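PDB 1T5O: putative methylthioribose-1-phosphate isomerase from Archaeoglobus fulgidus, which probably catalyses the interconversion of methylthioribose-1-phosphate and methylthioribulose-1-phosphate, an isomerisation that belongs to methionine biosynthesis. Local coordinates for residues K13-T18 and E22-I27; S215-V220 and S251-H256; E142-G147 and L168-S173. One frame throughout, in Å; residues are numbered along the deposited sequence.

Contact 1: K13-T18 and E22-I27; sequences KLIDQT and EKLEVI
L14 and I27 are the hydrogen-bonded pair of an antiparallel beta hairpin, strand 12-15 against strand 26-29: L14 N donates to I27 O at 3.0 Å, and I27 N donates back to L14 O at 2.8 Å. I15 and V26 follow as a non-hydrogen-bonded pair, with the backbone of I15 bonded instead to S5. Just beyond the strand, D16 N reaches E25 O at 2.7 Å, nearly straight at 171°. There the chains part and a water takes over, accepting from E25 N (2.7 Å) and donating to the carbonyls D16 O and K23 O (2.8 Å each). D16 OD1 receives T18 OG1 from above the carboxylate plane, while E25 OE2 forms a salt bridge with K23 NZ. I27 holds CG1 between its backbone N and carbonyl carbon (chi1 56°), which lays CD1 against L14 CD1, 4.0 Å away. On the other face, I15 CG2 meets L24 CD1 at 3.9 Å. Next along, Q17 OE1 accepts from R45, a predicted substrate-binding residue. The carboxylates of D16 and E25 lie near each other, and K19, bound to E25 and weakly to D16, probably offsets their repulsion.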
loop_
_atom_site.group_PDB
_atom_site.type_symbol
_atom_site.label_atom_id
_atom_site.label_comp_id
_atom_site.label_asym_id
_atom_site.label_seq_id
_atom_site.Cartn_x
_atom_site.Cartn_y
_atom_site.Cartn_z
ATOM N N LYS A 13 -13.349 30.450 -6.425
ATOM C CA LYS A 13 -11.994 30.128 -5.979
ATOM C C LYS A 13 -11.957 28.693 -5.440
ATOM O O LYS A 13 -12.910 28.257 -4.783
ATOM C CB LYS A 13 -11.550 31.084 -4.875
ATOM C CG LYS A 13 -11.705 32.571 -5.190
ATOM C CD LYS A 13 -10.720 33.049 -6.257
ATOM C CE LYS A 13 -10.807 34.577 -6.432
ATOM N NZ LYS A 13 -10.510 35.289 -5.139
ATOM N N LEU A 14 -10.869 27.970 -5.729
ATOM C CA LEU A 14 -10.674 26.588 -5.258
ATOM C C LEU A 14 -9.245 26.390 -4.785
ATOM O O LEU A 14 -8.309 26.973 -5.339
ATOM C CB LEU A 14 -10.822 25.543 -6.368
ATOM C CG LEU A 14 -11.702 25.542 -7.606
ATOM C CD1 LEU A 14 -11.129 24.529 -8.569
ATOM C CD2 LEU A 14 -13.127 25.191 -7.254
ATOM N N ILE A 15 -9.077 25.538 -3.784
ATOM C CA ILE A 15 -7.747 25.193 -3.316
ATOM C C ILE A 15 -7.311 24.195 -4.389
ATOM O O ILE A 15 -8.041 23.246 -4.687
ATOM C CB ILE A 15 -7.792 24.468 -1.952
ATOM C CG1 ILE A 15 -7.942 25.478 -0.819
ATOM C CG2 ILE A 15 -6.531 23.629 -1.763
ATOM C CD1 ILE A 15 -8.192 24.834 0.537
ATOM N N ASP A 16 -6.138 24.400 -4.973
ATOM C CA ASP A 16 -5.648 23.496 -6.024
ATOM C C ASP A 16 -5.009 22.268 -5.363
ATOM O O ASP A 16 -3.804 22.246 -5.109
ATOM C CB ASP A 16 -4.597 24.200 -6.892
ATOM C CG ASP A 16 -4.278 23.436 -8.162
ATOM O OD1 ASP A 16 -4.657 22.251 -8.269
ATOM O OD2 ASP A 16 -3.643 24.022 -9.063
ATOM N N GLN A 17 -5.812 21.239 -5.112
ATOM C CA GLN A 17 -5.319 20.040 -4.447
ATOM C C GLN A 17 -4.201 19.301 -5.171
ATOM O O GLN A 17 -3.395 18.637 -4.538
ATOM C CB GLN A 17 -6.493 19.101 -4.122
ATOM C CG GLN A 17 -7.318 19.605 -2.940
ATOM C CD GLN A 17 -8.519 18.731 -2.629
ATOM O OE1 GLN A 17 -8.381 17.527 -2.418
ATOM N NE2 GLN A 17 -9.705 19.335 -2.593
ATOM N N THR A 18 -4.123 19.434 -6.484
ATOM C CA THR A 18 -3.054 18.774 -7.222
ATOM C C THR A 18 -1.681 19.334 -6.811
ATOM O O THR A 18 -0.656 18.717 -7.081
ATOM C CB THR A 18 -3.217 18.963 -8.745
ATOM O OG1 THR A 18 -2.823 20.294 -9.102
ATOM C CG2 THR A 18 -4.671 18.738 -9.154
ATOM N N GLU A 22 3.072 19.912 -1.188
ATOM C CA GLU A 22 4.149 20.892 -1.287
ATOM C C GLU A 22 3.738 22.356 -1.229
ATOM O O GLU A 22 4.433 23.168 -0.620
ATOM C CB GLU A 22 4.955 20.654 -2.566
ATOM C CG GLU A 22 5.745 21.873 -3.042
ATOM C CD GLU A 22 6.747 21.531 -4.110
ATOM O OE1 GLU A 22 6.352 20.989 -5.170
ATOM O OE2 GLU A 22 7.943 21.806 -3.876
ATOM N N LYS A 23 2.617 22.702 -1.853
ATOM C CA LYS A 23 2.186 24.093 -1.849
ATOM C C LYS A 23 0.690 24.274 -1.748
ATOM O O LYS A 23 -0.083 23.511 -2.334
ATOM C CB LYS A 23 2.667 24.804 -3.123
ATOM C CG LYS A 23 4.169 24.716 -3.379
ATOM C CD LYS A 23 4.697 25.807 -4.345
ATOM C CE LYS A 23 3.806 26.002 -5.591
ATOM N NZ LYS A 23 2.567 26.820 -5.335
ATOM N N LEU A 24 0.285 25.285 -0.990
ATOM C CA LEU A 24 -1.127 25.626 -0.863
ATOM C C LEU A 24 -1.315 26.723 -1.901
ATOM O O LEU A 24 -0.732 27.804 -1.783
ATOM C CB LEU A 24 -1.445 26.164 0.529
ATOM C CG LEU A 24 -2.846 26.770 0.711
ATOM C CD1 LEU A 24 -3.922 25.812 0.190
ATOM C CD2 LEU A 24 -3.062 27.078 2.185
ATOM N N GLU A 25 -2.101 26.424 -2.930
ATOM C CA GLU A 25 -2.368 27.351 -4.009
ATOM C C GLU A 25 -3.855 27.516 -4.256
ATOM O O GLU A 25 -4.560 26.528 -4.473
ATOM C CB GLU A 25 -1.755 26.842 -5.308
ATOM C CG GLU A 25 -0.379 27.326 -5.612
ATOM C CD GLU A 25 -0.058 27.152 -7.084
ATOM O OE1 GLU A 25 -0.875 27.602 -7.920
ATOM O OE2 GLU A 25 0.999 26.574 -7.411
ATOM N N VAL A 26 -4.330 28.759 -4.243
ATOM C CA VAL A 26 -5.733 29.019 -4.518
ATOM C C VAL A 26 -5.840 29.434 -5.985
ATOM O O VAL A 26 -5.185 30.388 -6.419
ATOM C CB VAL A 26 -6.298 30.157 -3.624
ATOM C CG1 VAL A 26 -7.704 30.548 -4.096
ATOM C CG2 VAL A 26 -6.331 29.705 -2.153
ATOM N N ILE A 27 -6.635 28.710 -6.762
ATOM C CA ILE A 27 -6.802 29.080 -8.156
ATOM C C ILE A 27 -8.175 29.702 -8.398
ATOM O O ILE A 27 -9.112 29.555 -7.601
ATOM C CB ILE A 27 -6.614 27.887 -9.108
ATOM C CG1 ILE A 27 -7.566 26.754 -8.729
ATOM C CG2 ILE A 27 -5.165 27.439 -9.080
ATOM C CD1 ILE A 27 -7.383 25.493 -9.558
HETATM O O HOH W 1 -2.721 23.825 -3.073
#

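Contact 2: S215-V220 and S251-H256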
loop_
_atom_site.group_PDB
_atom_site.type_symbol
_atom_site.label_atom_id
_atom_site.label_comp_id
_atom_site.label_asym_id
_atom_site.label_seq_id
_atom_site.Cartn_x
_atom_site.Cartn_y
_atom_site.Cartn_z
ATOM N N SER A 215 -0.721 -1.240 4.655
ATOM C CA SER A 215 -0.421 -2.564 5.164
ATOM C C SER A 215 -0.034 -2.549 6.648
ATOM O O SER A 215 -0.083 -3.597 7.318
ATOM C CB SER A 215 0.732 -3.183 4.363
ATOM O OG SER A 215 1.955 -2.537 4.726
ATOM N N MET A 216 0.368 -1.387 7.166
ATOM C CA MET A 216 0.768 -1.296 8.578
ATOM C C MET A 216 -0.422 -1.259 9.515
ATOM O O MET A 216 -0.251 -1.189 10.729
ATOM C CB MET A 216 1.647 -0.053 8.831
ATOM C CG MET A 216 3.095 -0.236 8.416
ATOM S SD MET A 216 3.952 1.345 8.183
ATOM C CE MET A 216 5.360 0.842 7.224
ATOM N N VAL A 217 -1.631 -1.301 8.976
ATOM C CA VAL A 217 -2.802 -1.293 9.834
ATOM C C VAL A 217 -2.735 -2.500 10.782
ATOM O O VAL A 217 -3.187 -2.423 11.908
ATOM C CB VAL A 217 -4.119 -1.375 9.005
ATOM C CG1 VAL A 217 -5.331 -1.350 9.942
ATOM C CG2 VAL A 217 -4.190 -0.167 8.059
ATOM N N GLY A 218 -2.188 -3.617 10.310
ATOM C CA GLY A 218 -2.087 -4.792 11.164
ATOM C C GLY A 218 -1.180 -4.610 12.375
ATOM O O GLY A 218 -1.597 -4.844 13.514
ATOM N N ILE A 219 0.066 -4.190 12.152
ATOM C CA ILE A 219 0.958 -4.031 13.284
ATOM C C ILE A 219 0.534 -2.949 14.280
ATOM O O ILE A 219 0.695 -3.132 15.513
ATOM C CB ILE A 219 2.435 -3.833 12.820
ATOM C CG1 ILE A 219 3.397 -4.109 13.999
ATOM C CG2 ILE A 219 2.650 -2.404 12.231
ATOM C CD1 ILE A 219 4.879 -4.027 13.581
ATOM N N VAL A 220 -0.048 -1.848 13.795
ATOM C CA VAL A 220 -0.435 -0.803 14.748
ATOM C C VAL A 220 -1.548 -1.276 15.680
ATOM O O VAL A 220 -1.554 -0.926 16.869
ATOM C CB VAL A 220 -0.818 0.579 14.059
ATOM C CG1 VAL A 220 0.414 1.184 13.376
ATOM C CG2 VAL A 220 -1.959 0.411 13.042
ATOM N N SER A 251 -11.233 -2.606 7.955
ATOM C CA SER A 251 -12.352 -3.059 8.786
ATOM C C SER A 251 -12.168 -4.499 9.305
ATOM O O SER A 251 -12.638 -4.834 10.397
ATOM C CB SER A 251 -13.689 -2.931 8.024
ATOM O OG SER A 251 -13.978 -4.096 7.243
ATOM N N VAL A 252 -11.480 -5.342 8.543
ATOM C CA VAL A 252 -11.299 -6.726 8.961
ATOM C C VAL A 252 -10.311 -6.794 10.134
ATOM O O VAL A 252 -10.550 -7.507 11.103
ATOM C CB VAL A 252 -10.784 -7.608 7.781
ATOM C CG1 VAL A 252 -10.367 -9.029 8.284
ATOM C CG2 VAL A 252 -11.891 -7.761 6.742
ATOM N N VAL A 253 -9.216 -6.041 10.040
ATOM C CA VAL A 253 -8.207 -6.032 11.094
ATOM C C VAL A 253 -8.819 -5.429 12.368
ATOM O O VAL A 253 -8.665 -5.976 13.466
ATOM C CB VAL A 253 -6.958 -5.237 10.630
ATOM C CG1 VAL A 253 -5.884 -5.235 11.734
ATOM C CG2 VAL A 253 -6.386 -5.890 9.367
ATOM N N ALA A 254 -9.546 -4.321 12.223
ATOM C CA ALA A 254 -10.176 -3.693 13.372
ATOM C C ALA A 254 -11.173 -4.644 14.055
ATOM O O ALA A 254 -11.210 -4.740 15.275
ATOM C CB ALA A 254 -10.882 -2.390 12.951
ATOM N N LYS A 255 -11.983 -5.329 13.270
ATOM C CA LYS A 255 -12.968 -6.265 13.820
ATOM C C LYS A 255 -12.254 -7.372 14.636
ATOM O O LYS A 255 -12.636 -7.680 15.761
ATOM C CB LYS A 255 -13.790 -6.868 12.664
ATOM C CG LYS A 255 -14.697 -8.019 13.050
ATOM C CD LYS A 255 -15.443 -7.708 14.339
ATOM C CE LYS A 255 -16.456 -6.617 14.135
ATOM N NZ LYS A 255 -17.667 -7.236 13.570
ATOM N N HIS A 256 -11.188 -7.933 14.079
ATOM C CA HIS A 256 -10.443 -8.981 14.772
ATOM C C HIS A 256 -9.850 -8.496 16.097
ATOM O O HIS A 256 -9.716 -9.271 17.051
ATOM C CB HIS A 256 -9.300 -9.497 13.903
ATOM C CG HIS A 256 -8.586 -10.656 14.518
ATOM N ND1 HIS A 256 -9.127 -11.925 14.542
ATOM C CD2 HIS A 256 -7.443 -10.719 15.247
ATOM C CE1 HIS A 256 -8.348 -12.718 15.262
ATOM N NE2 HIS A 256 -7.323 -12.011 15.701
#
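V253, against V217 and G218, carries the whole contact between helix 247-256 and helix 217-222, two helices of the Rossmann-like alpha/beta domain that meet here through buried residues. Walking along 251-256, S251 and V252 look elsewhere, and V253 is the first residue to turn toward the other helix. With CG1 anti to its backbone N (chi1 -180°), that methyl is carried over the backbone of the partner, where V253 CG1 lies 3.9 Å from G218 CA. The same methyl also touches the peptide just before the glycine, with V253 CG1 3.9 Å from V217 O. V217 answers from its own side: its CG1 faces the branch point of the other valine, V217 CG1 to V253 CB being 4.3 Å. It is just as near the first methyl, V217 CG1 to V253 CG1 4.3 Å, whereas the second methyl stands further back, V253 CG2 to V217 CG1 4.7 Å. The V253 methyl thus rests on main chain at G218, where the two CA atoms, G218 CA and V253 CA, are 6.2 Å apart. A254 does not reach 215-220 but packs, as V253 does, on M221 of helix 217-222; K255 and H256 then lead away from the partner. Behind the contact V217 rests on L151 of strand 149-152, and S215 O is bonded to T249 OG1 of the second subunit, so the short helix and its lead-in meet sheet, neighbouring helix and dimer partner. With no hydrogen bond between the segments, what joins them is van der Waals packing of two valines and the G218 main chain, as expected of a buried apolar helix-helix contact.

Contact 3: E142-G147 and L168-S173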
loop_
_atom_site.group_PDB
_atom_site.type_symbol
_atom_site.label_atom_id
_atom_site.label_comp_id
_atom_site.label_asym_id
_atom_site.label_seq_id
_atom_site.Cartn_x
_atom_site.Cartn_y
_atom_site.Cartn_z
ATOM N N GLU A 142 -18.817 12.782 20.487
ATOM C CA GLU A 142 -19.251 12.089 21.687
ATOM C C GLU A 142 -18.683 10.663 21.761
ATOM O O GLU A 142 -18.708 10.039 22.836
ATOM C CB GLU A 142 -20.792 12.029 21.750
ATOM C CG GLU A 142 -21.464 13.393 22.035
ATOM C CD GLU A 142 -20.849 14.091 23.250
ATOM O OE1 GLU A 142 -21.014 13.573 24.375
ATOM O OE2 GLU A 142 -20.177 15.138 23.080
ATOM N N LEU A 143 -18.183 10.152 20.629
ATOM C CA LEU A 143 -17.590 8.797 20.562
ATOM C C LEU A 143 -16.075 8.833 20.766
ATOM O O LEU A 143 -15.392 7.813 20.737
ATOM C CB LEU A 143 -17.869 8.155 19.198
ATOM C CG LEU A 143 -19.338 8.085 18.823
ATOM C CD1 LEU A 143 -19.462 7.600 17.373
ATOM C CD2 LEU A 143 -20.076 7.191 19.773
ATOM N N LEU A 144 -15.546 10.023 20.955
ATOM C CA LEU A 144 -14.124 10.167 21.133
ATOM C C LEU A 144 -13.847 10.630 22.567
ATOM O O LEU A 144 -14.580 11.466 23.117
ATOM C CB LEU A 144 -13.615 11.189 20.110
ATOM C CG LEU A 144 -12.737 10.730 18.938
ATOM C CD1 LEU A 144 -12.993 9.298 18.562
ATOM C CD2 LEU A 144 -12.925 11.693 17.774
ATOM N N GLU A 145 -12.788 10.084 23.154
ATOM C CA GLU A 145 -12.377 10.421 24.507
ATOM C C GLU A 145 -10.992 11.081 24.508
ATOM O O GLU A 145 -10.175 10.913 23.585
ATOM C CB GLU A 145 -12.374 9.160 25.388
ATOM C CG GLU A 145 -13.791 8.606 25.746
ATOM C CD GLU A 145 -14.514 7.903 24.574
ATOM O OE1 GLU A 145 -13.932 6.966 24.012
ATOM O OE2 GLU A 145 -15.660 8.274 24.216
ATOM N N ASP A 146 -10.731 11.862 25.547
ATOM C CA ASP A 146 -9.445 12.546 25.660
ATOM C C ASP A 146 -8.322 11.504 25.574
ATOM O O ASP A 146 -8.392 10.465 26.227
ATOM C CB ASP A 146 -9.400 13.311 26.993
ATOM C CG ASP A 146 -8.116 14.109 27.171
ATOM O OD1 ASP A 146 -7.706 14.850 26.246
ATOM O OD2 ASP A 146 -7.517 14.001 28.258
ATOM N N GLY A 147 -7.309 11.769 24.753
ATOM C CA GLY A 147 -6.196 10.838 24.630
ATOM C C GLY A 147 -6.338 9.789 23.532
ATOM O O GLY A 147 -5.401 9.034 23.238
ATOM N N LEU A 168 -12.807 13.379 9.496
ATOM C CA LEU A 168 -11.851 14.289 10.123
ATOM C C LEU A 168 -12.615 15.454 10.790
ATOM O O LEU A 168 -12.069 16.164 11.640
ATOM C CB LEU A 168 -10.827 14.801 9.075
ATOM C CG LEU A 168 -9.998 13.660 8.419
ATOM C CD1 LEU A 168 -8.877 14.266 7.546
ATOM C CD2 LEU A 168 -9.362 12.753 9.524
ATOM N N GLY A 169 -13.879 15.635 10.397
ATOM C CA GLY A 169 -14.706 16.661 11.011
ATOM C C GLY A 169 -15.030 16.200 12.434
ATOM O O GLY A 169 -15.183 17.020 13.353
ATOM N N VAL A 170 -15.134 14.885 12.620
ATOM C CA VAL A 170 -15.412 14.309 13.950
ATOM C C VAL A 170 -14.194 14.526 14.846
ATOM O O VAL A 170 -14.315 14.802 16.048
ATOM C CB VAL A 170 -15.704 12.792 13.848
ATOM C CG1 VAL A 170 -15.690 12.147 15.244
ATOM C CG2 VAL A 170 -17.079 12.568 13.171
ATOM N N VAL A 171 -13.020 14.388 14.260
ATOM C CA VAL A 171 -11.782 14.630 14.976
ATOM C C VAL A 171 -11.731 16.130 15.292
ATOM O O VAL A 171 -11.470 16.502 16.437
ATOM C CB VAL A 171 -10.540 14.232 14.139
ATOM C CG1 VAL A 171 -9.269 14.714 14.825
ATOM C CG2 VAL A 171 -10.469 12.709 13.989
ATOM N N ARG A 172 -12.010 17.000 14.314
ATOM C CA ARG A 172 -11.963 18.439 14.626
ATOM C C ARG A 172 -12.944 18.817 15.730
ATOM O O ARG A 172 -12.615 19.622 16.604
ATOM C CB ARG A 172 -12.225 19.316 13.389
ATOM C CG ARG A 172 -11.115 19.227 12.354
ATOM C CD ARG A 172 -11.240 20.268 11.236
ATOM N NE ARG A 172 -10.040 20.214 10.405
ATOM C CZ ARG A 172 -9.848 19.359 9.410
ATOM N NH1 ARG A 172 -10.793 18.478 9.091
ATOM N NH2 ARG A 172 -8.687 19.348 8.765
ATOM N N SER A 173 -14.143 18.242 15.734
ATOM C CA SER A 173 -15.086 18.601 16.790
ATOM C C SER A 173 -14.597 18.168 18.176
ATOM O O SER A 173 -14.798 18.897 19.165
ATOM C CB SER A 173 -16.468 18.006 16.519
ATOM O OG SER A 173 -17.017 18.577 15.338
#
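L144 reaches across to V170 and V171 on helix 167-176, one of the helices flanking the mostly parallel sheet of a Rossmann-like alpha/beta fold. L144 sits in the loop that leads from helix 111-141 into strand 149-152, and its CB points toward the helix. One branch does the touching: L144 CD2 lies 3.8 Å from V170 CG1. V170 meets it with the methyl that stands anti to its backbone N (chi1 168°), and the two side chains meet at a slant instead of running alongside each other. V171, one residue on, turns its CB away and offers main chain instead. The leucine takes an unusual pair of torsions, chi1 -110° and chi2 27°, which directs CD2 into the angle between the V170 methyl and the helix backbone. Both L144 and V170 also rest on I230 of strand 228-231, so they share the sheet as a floor, while L144 and V171 both touch I181. The loop backbone is held separately: L144 O accepts from K179 NZ, and E145 N donates to D148 OD1. L144 CD2 ends its reach on the helix backbone itself, 3.8 Å from V170 O and 4.2 Å from V171 CA.

In the fold
From the N terminus, contact 1 comes first and closes the ten-residue connection between strands 12-15 and 26-29, although just three residues separate its two segments; it pairs the two strands of a hairpin in the small antiparallel sheet. Contact 3 is next: it closes a loop of twenty residues that includes strand 149-152, bringing the lead-in to that strand against helix 167-176. Contact 2 closes last, over thirty residues that include strand 228-231, and joins two helices of the same domain, built on the mostly parallel sheet. The three follow in series, with neither nesting nor crossing. None touches another: nearest atoms of contacts 2 and 3 are about 12 Å apart, and those of contacts 1 and 3 about 10 Å.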